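Local coordinates for Lactamase_B domain-containing protein (Bacillus lehensis G1, PDB 7EV5) that is probably a zinc-binding, dual-activity hydrolase of the metallo-beta-lactamase fold, resembling both B3 metallo-beta-lactamases and glyoxalase II, at residues L171-T185 with T196-T208. Numbering follows the deposited sequence. Where two conformers were deposited one is given.
Sequences LASIHNKILPLPERT and TIGQEMDHNPFLT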
loop_
_atom_site.group_PDB
_atom_site.type_symbol
_atom_site.label_atom_id
_atom_site.label_comp_id
_atom_site.label_asym_id
_atom_site.label_seq_id
_atom_site.Cartn_x
_atom_site.Cartn_y
_atom_site.Cartn_z
ATOM N N LEU A 171 4.273 -16.682 -1.912
ATOM C CA LEU A 171 4.373 -17.196 -3.275
ATOM C C LEU A 171 3.008 -17.563 -3.840
ATOM O O LEU A 171 2.755 -17.373 -5.036
ATOM C CB LEU A 171 5.330 -18.384 -3.331
ATOM C CG LEU A 171 6.799 -17.971 -3.346
ATOM C CD1 LEU A 171 7.675 -19.174 -3.250
ATOM C CD2 LEU A 171 7.127 -17.164 -4.599
ATOM N N ALA A 172 2.115 -18.087 -3.003
ATOM C CA ALA A 172 0.755 -18.343 -3.458
ATOM C C ALA A 172 0.030 -17.050 -3.801
ATOM O O ALA A 172 -0.674 -16.982 -4.810
ATOM C CB ALA A 172 -0.013 -19.138 -2.408
ATOM N N SER A 173 0.154 -16.021 -2.955
ATOM C CA SER A 173 -0.435 -14.729 -3.310
ATOM C C SER A 173 0.049 -14.253 -4.669
ATOM O O SER A 173 -0.748 -13.791 -5.495
ATOM C CB SER A 173 -0.132 -13.662 -2.251
ATOM O OG SER A 173 -0.789 -13.961 -1.041
ATOM N N ILE A 174 1.351 -14.369 -4.924
ATOM C CA ILE A 174 1.909 -13.892 -6.184
ATOM C C ILE A 174 1.377 -14.706 -7.358
ATOM O O ILE A 174 0.833 -14.156 -8.319
ATOM C CB ILE A 174 3.445 -13.879 -6.126
ATOM C CG1 ILE A 174 3.917 -12.807 -5.145
ATOM C CG2 ILE A 174 4.036 -13.631 -7.514
ATOM C CD1 ILE A 174 5.393 -12.870 -4.836
ATOM N N HIS A 175 1.521 -16.030 -7.298
ATOM C CA HIS A 175 1.138 -16.855 -8.438
ATOM C C HIS A 175 -0.373 -16.904 -8.636
ATOM O O HIS A 175 -0.847 -16.898 -9.779
ATOM C CB HIS A 175 1.695 -18.263 -8.269
ATOM C CG HIS A 175 3.169 -18.353 -8.500
ATOM N ND1 HIS A 175 3.750 -18.053 -9.714
ATOM C CD2 HIS A 175 4.183 -18.694 -7.672
ATOM C CE1 HIS A 175 5.057 -18.217 -9.627
ATOM N NE2 HIS A 175 5.347 -18.614 -8.400
ATOM N N ASN A 176 -1.145 -16.971 -7.545
ATOM C CA ASN A 176 -2.577 -17.223 -7.656
ATOM C C ASN A 176 -3.416 -15.960 -7.757
ATOM O O ASN A 176 -4.528 -16.019 -8.293
ATOM C CB ASN A 176 -3.085 -18.072 -6.484
ATOM C CG ASN A 176 -2.397 -19.421 -6.394
ATOM O OD1 ASN A 176 -1.863 -19.924 -7.378
ATOM N ND2 ASN A 176 -2.379 -19.996 -5.192
ATOM N N LYS A 177 -2.926 -14.829 -7.259
ATOM C CA LYS A 177 -3.735 -13.619 -7.217
ATOM C C LYS A 177 -3.161 -12.452 -8.002
ATOM O O LYS A 177 -3.928 -11.679 -8.580
ATOM C CB LYS A 177 -3.955 -13.209 -5.758
ATOM C CG LYS A 177 -4.646 -14.314 -4.954
ATOM C CD LYS A 177 -4.824 -13.931 -3.514
ATOM C CE LYS A 177 -5.554 -15.041 -2.779
ATOM N NZ LYS A 177 -5.563 -14.803 -1.308
ATOM N N ILE A 178 -1.842 -12.288 -8.039
ATOM C CA ILE A 178 -1.250 -11.127 -8.695
ATOM C C ILE A 178 -0.915 -11.402 -10.153
ATOM O O ILE A 178 -1.377 -10.684 -11.047
ATOM C CB ILE A 178 -0.035 -10.625 -7.904
ATOM C CG1 ILE A 178 -0.535 -10.045 -6.586
ATOM C CG2 ILE A 178 0.754 -9.589 -8.708
ATOM C CD1 ILE A 178 0.532 -9.444 -5.756
ATOM N N LEU A 179 -0.117 -12.435 -10.407
ATOM C CA LEU A 179 0.317 -12.700 -11.774
ATOM C C LEU A 179 -0.803 -13.013 -12.770
ATOM O O LEU A 179 -0.581 -12.770 -13.968
ATOM C CB LEU A 179 1.436 -13.749 -11.799
ATOM C CG LEU A 179 2.714 -13.348 -11.055
ATOM C CD1 LEU A 179 3.756 -14.450 -11.145
ATOM C CD2 LEU A 179 3.275 -12.026 -11.563
ATOM N N PRO A 180 -1.976 -13.541 -12.388
ATOM C CA PRO A 180 -3.054 -13.696 -13.388
ATOM C C PRO A 180 -3.634 -12.385 -13.908
ATOM O O PRO A 180 -4.393 -12.416 -14.887
ATOM C CB PRO A 180 -4.122 -14.518 -12.650
ATOM C CG PRO A 180 -3.385 -15.205 -11.564
ATOM C CD PRO A 180 -2.323 -14.232 -11.129
ATOM N N LEU A 181 -3.327 -11.244 -13.289
ATOM C CA LEU A 181 -3.826 -9.969 -13.778
ATOM C C LEU A 181 -3.191 -9.635 -15.134
ATOM O O LEU A 181 -2.161 -10.204 -15.502
ATOM C CB LEU A 181 -3.514 -8.877 -12.756
ATOM C CG LEU A 181 -4.329 -8.990 -11.472
ATOM C CD1 LEU A 181 -3.803 -8.042 -10.410
ATOM C CD2 LEU A 181 -5.805 -8.719 -11.752
ATOM N N PRO A 182 -3.789 -8.713 -15.896
ATOM C CA PRO A 182 -3.284 -8.446 -17.252
ATOM C C PRO A 182 -1.819 -8.033 -17.232
ATOM O O PRO A 182 -1.364 -7.329 -16.327
ATOM C CB PRO A 182 -4.184 -7.311 -17.744
ATOM C CG PRO A 182 -5.451 -7.492 -16.998
ATOM C CD PRO A 182 -5.043 -7.988 -15.632
ATOM N N GLU A 183 -1.072 -8.488 -18.245
ATOM C CA GLU A 183 0.380 -8.322 -18.214
ATOM C C GLU A 183 0.807 -6.857 -18.285
ATOM O O GLU A 183 1.875 -6.512 -17.765
ATOM C CB GLU A 183 1.056 -9.174 -19.296
ATOM C CG GLU A 183 1.212 -10.659 -18.923
ATOM C CD GLU A 183 2.113 -11.436 -19.876
ATOM O OE1 GLU A 183 3.072 -10.849 -20.423
ATOM O OE2 GLU A 183 1.858 -12.642 -20.078
ATOM N N ARG A 184 -0.009 -5.981 -18.891
ATOM C CA ARG A 184 0.332 -4.561 -18.965
ATOM C C ARG A 184 0.097 -3.813 -17.657
ATOM O O ARG A 184 0.459 -2.635 -17.568
ATOM C CB ARG A 184 -0.386 -3.854 -20.129
ATOM C CG ARG A 184 -1.782 -3.314 -19.809
ATOM C CD ARG A 184 -2.297 -2.365 -20.908
ATOM N NE ARG A 184 -3.557 -1.728 -20.527
ATOM C CZ ARG A 184 -3.759 -0.419 -20.501
ATOM N NH1 ARG A 184 -2.782 0.413 -20.833
ATOM N NH2 ARG A 184 -4.941 0.066 -20.139
ATOM N N THR A 185 -0.485 -4.466 -16.650
ATOM C CA THR A 185 -0.778 -3.808 -15.380
ATOM C C THR A 185 0.500 -3.332 -14.710
ATOM O O THR A 185 1.447 -4.100 -14.528
ATOM C CB THR A 185 -1.479 -4.791 -14.445
ATOM O OG1 THR A 185 -2.636 -5.325 -15.093
ATOM C CG2 THR A 185 -1.916 -4.079 -13.162
ATOM N N THR A 196 5.833 -3.911 -14.352
ATOM C CA THR A 196 4.564 -4.450 -14.813
ATOM C C THR A 196 4.516 -5.935 -14.507
ATOM O O THR A 196 5.542 -6.571 -14.245
ATOM C CB THR A 196 4.315 -4.236 -16.318
ATOM O OG1 THR A 196 5.334 -4.915 -17.066
ATOM C CG2 THR A 196 4.301 -2.751 -16.665
ATOM N N ILE A 197 3.290 -6.460 -14.521
ATOM C CA ILE A 197 3.081 -7.890 -14.299
ATOM C C ILE A 197 3.878 -8.706 -15.306
ATOM O O ILE A 197 4.609 -9.633 -14.937
ATOM C CB ILE A 197 1.584 -8.230 -14.361
ATOM C CG1 ILE A 197 0.827 -7.543 -13.223
ATOM C CG2 ILE A 197 1.390 -9.751 -14.347
ATOM C CD1 ILE A 197 1.002 -8.209 -11.895
ATOM N N GLY A 198 3.769 -8.349 -16.590
ATOM C CA GLY A 198 4.457 -9.110 -17.624
ATOM C C GLY A 198 5.962 -9.100 -17.457
ATOM O O GLY A 198 6.619 -10.129 -17.615
ATOM N N GLN A 199 6.530 -7.939 -17.119
ATOM C CA GLN A 199 7.975 -7.862 -16.944
ATOM C C GLN A 199 8.454 -8.744 -15.797
ATOM O O GLN A 199 9.514 -9.371 -15.892
ATOM C CB GLN A 199 8.406 -6.411 -16.733
ATOM C CG GLN A 199 8.355 -5.579 -18.004
ATOM C CD GLN A 199 9.071 -6.236 -19.166
ATOM O OE1 GLN A 199 10.254 -6.576 -19.070
ATOM N NE2 GLN A 199 8.356 -6.422 -20.274
ATOM N N GLU A 200 7.694 -8.805 -14.701
ATOM C CA GLU A 200 8.133 -9.627 -13.577
ATOM C C GLU A 200 7.952 -11.108 -13.881
ATOM O O GLU A 200 8.790 -11.935 -13.502
ATOM C CB GLU A 200 7.411 -9.220 -12.291
ATOM C CG GLU A 200 7.770 -7.811 -11.813
ATOM C CD GLU A 200 9.261 -7.542 -11.839
ATOM O OE1 GLU A 200 10.017 -8.316 -11.222
ATOM O OE2 GLU A 200 9.678 -6.544 -12.468
ATOM N N MET A 201 6.862 -11.455 -14.567
ATOM C CA MET A 201 6.655 -12.837 -14.989
ATOM C C MET A 201 7.833 -13.338 -15.815
ATOM O O MET A 201 8.248 -14.495 -15.683
ATOM C CB MET A 201 5.356 -12.923 -15.791
ATOM C CG MET A 201 4.924 -14.322 -16.211
ATOM S SD MET A 201 3.300 -14.283 -17.001
ATOM C CE MET A 201 2.520 -12.953 -16.089
ATOM N N ASP A 202 8.386 -12.481 -16.666
ATOM C CA ASP A 202 9.457 -12.881 -17.563
ATOM C C ASP A 202 10.850 -12.751 -16.961
ATOM O O ASP A 202 11.768 -13.437 -17.424
ATOM C CB ASP A 202 9.387 -12.063 -18.855
ATOM C CG ASP A 202 8.121 -12.328 -19.644
ATOM O OD1 ASP A 202 7.435 -13.335 -19.354
ATOM O OD2 ASP A 202 7.809 -11.528 -20.551
ATOM N N HIS A 203 11.043 -11.900 -15.951
ATOM C CA HIS A 203 12.404 -11.588 -15.529
ATOM C C HIS A 203 12.661 -11.571 -14.028
ATOM O O HIS A 203 13.827 -11.453 -13.641
ATOM C CB HIS A 203 12.869 -10.252 -16.134
ATOM C CG HIS A 203 12.543 -10.100 -17.588
ATOM N ND1 HIS A 203 12.960 -11.002 -18.544
ATOM C CD2 HIS A 203 11.840 -9.150 -18.249
ATOM C CE1 HIS A 203 12.525 -10.615 -19.730
ATOM N NE2 HIS A 203 11.844 -9.493 -19.579
ATOM N N ASN A 204 11.650 -11.672 -13.171
ATOM C CA ASN A 204 11.898 -11.680 -11.732
ATOM C C ASN A 204 12.532 -13.010 -11.345
ATOM O O ASN A 204 11.902 -14.060 -11.529
ATOM C CB ASN A 204 10.588 -11.478 -10.970
ATOM C CG ASN A 204 10.800 -11.221 -9.485
ATOM O OD1 ASN A 204 11.462 -11.994 -8.796
ATOM N ND2 ASN A 204 10.208 -10.134 -8.978
ATOM N N PRO A 205 13.752 -13.017 -10.800
ATOM C CA PRO A 205 14.432 -14.296 -10.530
ATOM C C PRO A 205 13.784 -15.127 -9.439
ATOM O O PRO A 205 14.054 -16.333 -9.364
ATOM C CB PRO A 205 15.855 -13.868 -10.144
ATOM C CG PRO A 205 15.707 -12.466 -9.659
ATOM C CD PRO A 205 14.590 -11.857 -10.455
ATOM N N PHE A 206 12.944 -14.536 -8.595
ATOM C CA PHE A 206 12.249 -15.272 -7.549
ATOM C C PHE A 206 10.947 -15.898 -8.032
ATOM O O PHE A 206 10.254 -16.544 -7.237
ATOM C CB PHE A 206 11.974 -14.359 -6.350
ATOM C CG PHE A 206 13.202 -13.696 -5.799
ATOM C CD1 PHE A 206 13.877 -14.246 -4.721
ATOM C CD2 PHE A 206 13.677 -12.519 -6.351
ATOM C CE1 PHE A 206 15.008 -13.640 -4.208
ATOM C CE2 PHE A 206 14.813 -11.908 -5.843
ATOM C CZ PHE A 206 15.476 -12.468 -4.769
ATOM N N LEU A 207 10.604 -15.739 -9.311
ATOM C CA LEU A 207 9.331 -16.214 -9.840
ATOM C C LEU A 207 9.454 -17.392 -10.797
ATOM O O LEU A 207 8.427 -17.884 -11.279
ATOM C CB LEU A 207 8.551 -15.068 -10.498
ATOM C CG LEU A 207 8.109 -13.949 -9.550
ATOM C CD1 LEU A 207 7.002 -13.126 -10.175
ATOM C CD2 LEU A 207 7.683 -14.513 -8.198
ATOM N N THR A 208 10.664 -17.856 -11.098
ATOM C CA THR A 208 10.808 -19.116 -11.819
ATOM C C THR A 208 10.500 -20.260 -10.860
ATOM O O THR A 208 11.193 -20.434 -9.851
ATOM C CB THR A 208 12.224 -19.256 -12.376
ATOM O OG1 THR A 208 12.728 -17.969 -12.756
ATOM C CG2 THR A 208 12.231 -20.177 -13.593
#
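With CG1 of Ile197 anti to its own carbonyl carbon (chi1 -64°) and a second bend at chi2 (-77°), the side chain fans out against the 178-185 turns: CG2 faces the carbonyl oxygens of Leu179 and Leu181, while CD1 presses on Ile178 CG2 at 3.5 Å, tighter than usual carbon packing, the two side chains crossing at about a right angle. Leu179 meets Leu207 tip to tip, CD1 to CD1 at 3.6 Å. From the helix 167-178, Ile174 adds CG2 at 3.8 Å from Leu207 CD2, again nearly perpendicular.

Two backbone bonds fix the start of helix 197-203. Ile197 N gives its hydrogen to Thr185 O at 3.0 Å, almost in line with the carbonyl (C=O...N 165°), whereas Gly198 N meets Glu183 O at 2.9 Å on an in-plane lone pair. Thr196 OG1 caps the same turn by accepting from Gln199 N. Beyond CG the Glu183 chain is extended and runs over Gly198 CA, its CG 3.8 Å from that atom.

Val151, Leu152 and Ile157 continue the apolar layer beneath Ile174, Ile178 and Leu207. The side chain of Ile178 lies about 13 Å from a zinc ion. First-turn amides of Ile197 and Gly198 thus donate to carbonyl oxygens of the 182-185 turn, acceptors that the helix itself cannot supply at its start, and aliphatic packing joins the C-terminal helix to helix 167-178 at the flank of the metallo-beta-lactamase fold.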